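Local coordinates for protein metallo-carboxypeptidase (Pseudomonas aeruginosa, PDB 4A39) that is a zinc-dependent carboxypeptidase of the M14 family, probably removing C-terminal residues from peptides or proteins, at residues A[123-134]-A[184-194]. Sequence-based numbering, arbitrary orientation.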
loop_
_atom_site.group_PDB
_atom_site.type_symbol
_atom_site.label_atom_id
_atom_site.label_comp_id
_atom_site.label_asym_id
_atom_site.label_seq_id
_atom_site.Cartn_x
_atom_site.Cartn_y
_atom_site.Cartn_z
ATOM N N PHE A 123 -4.068 2.404 9.836
ATOM C CA PHE A 123 -3.610 3.424 8.889
ATOM C C PHE A 123 -4.861 4.038 8.266
ATOM O O PHE A 123 -5.923 3.417 8.273
ATOM C CB PHE A 123 -2.734 2.829 7.776
ATOM C CG PHE A 123 -1.963 3.869 7.001
ATOM C CD1 PHE A 123 -0.765 4.376 7.498
ATOM C CD2 PHE A 123 -2.456 4.374 5.799
ATOM C CE1 PHE A 123 -0.073 5.371 6.809
ATOM C CE2 PHE A 123 -1.769 5.370 5.103
ATOM C CZ PHE A 123 -0.577 5.868 5.610
ATOM N N GLU A 124 -4.743 5.253 7.734
ATOM C CA GLU A 124 -5.879 5.917 7.090
ATOM C C GLU A 124 -6.414 4.959 6.016
ATOM O O GLU A 124 -5.748 4.715 5.015
ATOM C CB GLU A 124 -5.409 7.234 6.460
ATOM C CG GLU A 124 -6.527 8.094 5.897
ATOM C CD GLU A 124 -6.070 9.497 5.530
ATOM O OE1 GLU A 124 -4.869 9.814 5.691
ATOM O OE2 GLU A 124 -6.923 10.286 5.080
ATOM N N PRO A 125 -7.633 4.420 6.206
ATOM C CA PRO A 125 -8.248 3.475 5.263
ATOM C C PRO A 125 -8.607 3.976 3.871
ATOM O O PRO A 125 -8.965 5.141 3.686
ATOM C CB PRO A 125 -9.500 2.995 6.006
ATOM C CG PRO A 125 -9.218 3.308 7.449
ATOM C CD PRO A 125 -8.517 4.632 7.364
ATOM N N TYR A 126 -8.512 3.068 2.900
ATOM C CA TYR A 126 -8.869 3.358 1.516
ATOM C C TYR A 126 -10.001 2.384 1.202
ATOM O O TYR A 126 -9.766 1.194 0.996
ATOM C CB TYR A 126 -7.686 3.116 0.573
ATOM C CG TYR A 126 -7.813 3.897 -0.714
ATOM C CD1 TYR A 126 -8.736 3.525 -1.693
ATOM C CD2 TYR A 126 -7.082 5.067 -0.906
ATOM C CE1 TYR A 126 -8.932 4.310 -2.830
ATOM C CE2 TYR A 126 -7.269 5.860 -2.037
ATOM C CZ TYR A 126 -8.196 5.480 -2.992
ATOM O OH TYR A 126 -8.399 6.277 -4.096
ATOM N N SER A 127 -11.232 2.887 1.191
ATOM C CA SER A 127 -12.399 2.044 0.935
ATOM C C SER A 127 -12.563 1.686 -0.534
ATOM O O SER A 127 -11.953 2.301 -1.407
ATOM C CB SER A 127 -13.673 2.745 1.407
ATOM O OG SER A 127 -13.985 3.845 0.571
ATOM N N ARG A 128 -13.394 0.688 -0.809
ATOM C CA ARG A 128 -13.630 0.297 -2.189
ATOM C C ARG A 128 -14.511 1.361 -2.836
ATOM O O ARG A 128 -14.539 1.494 -4.064
ATOM C CB ARG A 128 -14.312 -1.073 -2.264
ATOM C CG ARG A 128 -13.541 -2.222 -1.619
ATOM C CD ARG A 128 -12.155 -2.375 -2.225
ATOM N NE ARG A 128 -11.186 -1.472 -1.603
ATOM C CZ ARG A 128 -10.139 -0.946 -2.234
ATOM N NH1 ARG A 128 -9.914 -1.222 -3.512
ATOM N NH2 ARG A 128 -9.308 -0.144 -1.579
ATOM N N GLU A 129 -15.251 2.107 -2.014
ATOM C CA GLU A 129 -16.095 3.167 -2.551
ATOM C C GLU A 129 -15.174 4.255 -3.073
ATOM O O GLU A 129 -15.420 4.823 -4.136
ATOM C CB GLU A 129 -17.058 3.716 -1.485
ATOM C CG GLU A 129 -18.128 2.703 -1.079
ATOM C CD GLU A 129 -19.279 3.298 -0.282
ATOM O OE1 GLU A 129 -19.027 4.073 0.664
ATOM O OE2 GLU A 129 -20.446 2.971 -0.598
ATOM N N ARG A 130 -14.097 4.526 -2.339
ATOM C CA ARG A 130 -13.137 5.534 -2.771
ATOM C C ARG A 130 -12.434 4.997 -4.014
ATOM O O ARG A 130 -12.091 5.755 -4.922
ATOM C CB ARG A 130 -12.110 5.824 -1.668
ATOM C CG ARG A 130 -11.291 7.074 -1.945
ATOM C CD ARG A 130 -10.278 7.387 -0.855
ATOM N NE ARG A 130 -9.630 8.669 -1.119
ATOM C CZ ARG A 130 -10.109 9.848 -0.731
ATOM N NH1 ARG A 130 -11.241 9.917 -0.043
ATOM N NH2 ARG A 130 -9.468 10.963 -1.056
ATOM N N HIS A 131 -12.225 3.682 -4.051
ATOM C CA HIS A 131 -11.578 3.038 -5.191
ATOM C C HIS A 131 -12.409 3.291 -6.444
ATOM O O HIS A 131 -11.874 3.623 -7.506
ATOM C CB HIS A 131 -11.461 1.527 -4.962
ATOM C CG HIS A 131 -10.963 0.770 -6.154
ATOM N ND1 HIS A 131 -9.629 0.714 -6.499
ATOM C CD2 HIS A 131 -11.625 0.059 -7.098
ATOM C CE1 HIS A 131 -9.491 0.003 -7.604
ATOM N NE2 HIS A 131 -10.687 -0.406 -7.989
ATOM N N ALA A 132 -13.721 3.123 -6.318
ATOM C CA ALA A 132 -14.612 3.337 -7.448
ATOM C C ALA A 132 -14.492 4.773 -7.934
ATOM O O ALA A 132 -14.446 5.025 -9.140
ATOM C CB ALA A 132 -16.048 3.026 -7.053
ATOM N N ARG A 133 -14.437 5.717 -6.999
ATOM C CA ARG A 133 -14.316 7.122 -7.363
ATOM C C ARG A 133 -12.989 7.398 -8.067
ATOM O O ARG A 133 -12.931 8.194 -9.006
ATOM C CB ARG A 133 -14.447 8.011 -6.124
ATOM C CG ARG A 133 -15.849 8.020 -5.524
ATOM C CD ARG A 133 -16.051 9.195 -4.569
ATOM N NE ARG A 133 -15.236 9.101 -3.361
ATOM C CZ ARG A 133 -15.474 8.263 -2.356
ATOM N NH1 ARG A 133 -16.509 7.433 -2.406
ATOM N NH2 ARG A 133 -14.681 8.261 -1.293
ATOM N N LEU A 134 -11.925 6.740 -7.614
ATOM C CA LEU A 134 -10.613 6.920 -8.226
ATOM C C LEU A 134 -10.630 6.424 -9.666
ATOM O O LEU A 134 -10.078 7.064 -10.560
ATOM C CB LEU A 134 -9.536 6.157 -7.445
ATOM C CG LEU A 134 -8.137 6.186 -8.078
ATOM C CD1 LEU A 134 -7.638 7.622 -8.172
ATOM C CD2 LEU A 134 -7.176 5.349 -7.245
ATOM N N HIS A 184 -2.921 -0.121 3.272
ATOM C CA HIS A 184 -3.725 0.934 2.664
ATOM C C HIS A 184 -2.981 2.137 2.107
ATOM O O HIS A 184 -3.504 2.843 1.244
ATOM C CB HIS A 184 -4.801 1.373 3.663
ATOM C CG HIS A 184 -5.884 0.355 3.847
ATOM N ND1 HIS A 184 -7.120 0.468 3.248
ATOM C CD2 HIS A 184 -5.890 -0.831 4.502
ATOM C CE1 HIS A 184 -7.842 -0.604 3.527
ATOM N NE2 HIS A 184 -7.119 -1.408 4.285
ATOM N N MET A 185 -1.771 2.382 2.595
ATOM C CA MET A 185 -0.981 3.490 2.075
ATOM C C MET A 185 -0.725 3.262 0.588
ATOM O O MET A 185 -0.532 4.210 -0.170
ATOM C CB MET A 185 0.361 3.591 2.816
ATOM C CG MET A 185 1.168 2.288 2.858
ATOM S SD MET A 185 0.671 1.154 4.179
ATOM C CE MET A 185 1.459 1.947 5.604
ATOM N N ALA A 186 -0.737 1.999 0.170
ATOM C CA ALA A 186 -0.476 1.652 -1.224
ATOM C C ALA A 186 -1.462 2.261 -2.225
ATOM O O ALA A 186 -1.044 2.882 -3.206
ATOM C CB ALA A 186 -0.426 0.138 -1.386
ATOM N N GLU A 187 -2.763 2.099 -2.007
ATOM C CA GLU A 187 -3.689 2.694 -2.963
ATOM C C GLU A 187 -3.707 4.223 -2.828
ATOM O O GLU A 187 -4.010 4.923 -3.793
ATOM C CB GLU A 187 -5.102 2.096 -2.845
ATOM C CG GLU A 187 -6.078 2.708 -3.855
ATOM C CD GLU A 187 -7.178 1.763 -4.323
ATOM O OE1 GLU A 187 -7.592 0.871 -3.553
ATOM O OE2 GLU A 187 -7.639 1.932 -5.471
ATOM N N TRP A 188 -3.381 4.750 -1.647
ATOM C CA TRP A 188 -3.326 6.204 -1.495
ATOM C C TRP A 188 -2.244 6.709 -2.450
ATOM O O TRP A 188 -2.410 7.732 -3.119
ATOM C CB TRP A 188 -2.984 6.606 -0.055
ATOM C CG TRP A 188 -4.174 6.599 0.865
ATOM C CD1 TRP A 188 -4.447 5.694 1.854
ATOM C CD2 TRP A 188 -5.253 7.541 0.875
ATOM N NE1 TRP A 188 -5.626 6.018 2.479
ATOM C CE2 TRP A 188 -6.143 7.145 1.898
ATOM C CE3 TRP A 188 -5.554 8.683 0.118
ATOM C CZ2 TRP A 188 -7.318 7.850 2.188
ATOM C CZ3 TRP A 188 -6.725 9.387 0.406
ATOM C CH2 TRP A 188 -7.592 8.965 1.435
ATOM N N PHE A 189 -1.136 5.975 -2.510
ATOM C CA PHE A 189 -0.017 6.303 -3.399
ATOM C C PHE A 189 -0.543 6.364 -4.840
ATOM O O PHE A 189 -0.213 7.275 -5.603
ATOM C CB PHE A 189 1.071 5.221 -3.255
ATOM C CG PHE A 189 2.216 5.328 -4.243
ATOM C CD1 PHE A 189 2.063 4.891 -5.559
ATOM C CD2 PHE A 189 3.462 5.801 -3.840
ATOM C CE1 PHE A 189 3.134 4.917 -6.455
ATOM C CE2 PHE A 189 4.544 5.829 -4.727
ATOM C CZ PHE A 189 4.378 5.385 -6.038
ATOM N N MET A 190 -1.372 5.393 -5.209
ATOM C CA MET A 190 -1.934 5.345 -6.555
ATOM C C MET A 190 -2.859 6.531 -6.828
ATOM O O MET A 190 -2.891 7.049 -7.944
ATOM C CB MET A 190 -2.695 4.033 -6.761
ATOM C CG MET A 190 -1.837 2.784 -6.578
ATOM S SD MET A 190 -0.442 2.672 -7.736
ATOM C CE MET A 190 -1.286 2.157 -9.232
ATOM N N GLU A 191 -3.615 6.961 -5.820
ATOM C CA GLU A 191 -4.511 8.103 -5.999
ATOM C C GLU A 191 -3.709 9.365 -6.332
ATOM O O GLU A 191 -4.114 10.162 -7.174
ATOM C CB GLU A 191 -5.360 8.344 -4.741
ATOM C CG GLU A 191 -6.261 9.577 -4.843
ATOM C CD GLU A 191 -7.179 9.749 -3.650
ATOM O OE1 GLU A 191 -7.948 8.812 -3.349
ATOM O OE2 GLU A 191 -7.140 10.824 -3.017
ATOM N N GLY A 192 -2.569 9.540 -5.672
ATOM C CA GLY A 192 -1.739 10.704 -5.932
ATOM C C GLY A 192 -1.178 10.670 -7.339
ATOM O O GLY A 192 -1.138 11.690 -8.038
ATOM N N LEU A 193 -0.743 9.484 -7.751
ATOM C CA LEU A 193 -0.178 9.283 -9.076
ATOM C C LEU A 193 -1.221 9.641 -10.138
ATOM O O LEU A 193 -0.962 10.444 -11.041
ATOM C CB LEU A 193 0.263 7.817 -9.208
ATOM C CG LEU A 193 1.071 7.345 -10.418
ATOM C CD1 LEU A 193 1.737 6.013 -10.079
ATOM C CD2 LEU A 193 0.172 7.205 -11.629
ATOM N N ILE A 194 -2.413 9.068 -10.014
ATOM C CA ILE A 194 -3.476 9.320 -10.979
ATOM C C ILE A 194 -3.965 10.766 -10.976
ATOM O O ILE A 194 -4.225 11.336 -12.037
ATOM C CB ILE A 194 -4.670 8.352 -10.751
ATOM C CG1 ILE A 194 -4.337 6.978 -11.337
ATOM C CG2 ILE A 194 -5.929 8.880 -11.417
ATOM C CD1 ILE A 194 -3.172 6.285 -10.683
#
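Tyr126 and Glu187 both put CG anti to the backbone N (chi1 -157° and -180°), which sends the phenol of one flat against the carboxylate stem of the other. This is where the chain leaves strand 118-121 of the N-terminal beta sheet, enters helix 128-138 and meets helix 185-196 of this M14 carboxypeptidase, just after the zinc ligand Glu183. Glu187 CG sits over the centre of the Tyr126 ring, 3.4 Å from its centroid, with the carboxylate stacked nearly parallel to it. Arg130 CD lies over the opposite face, toward its rim, and one edge of the phenol points at the face of Trp188 in a T-shaped pair. Beyond the ring, Glu187 parts its oxygens: OE1 takes both terminal nitrogens of Arg128, end-on, and OE2 accepts from His131 ND1 in a short, straight bond of 2.5 Å. Asn219 also donates to OE1, and the charge of this buried carboxylate is probably offset mainly by Arg128. Glu191 meets Arg130 side-on, with NE at 2.8 Å from OE1 and NH2 on OE2, while Trp188 CH2 lies over one guanidinium face; Lys370 makes a second salt bridge to Glu191 OE2. Toward the start of both segments, Trp188 NE1 donates to Glu124 O, Tyr126 N to His184 ND1 (3.0 Å), and Met185 CE rests on a face of Phe123. The Tyr126 hydroxyl ends on the anti lone pair of Glu191 OE1, 2.7 Å from OH.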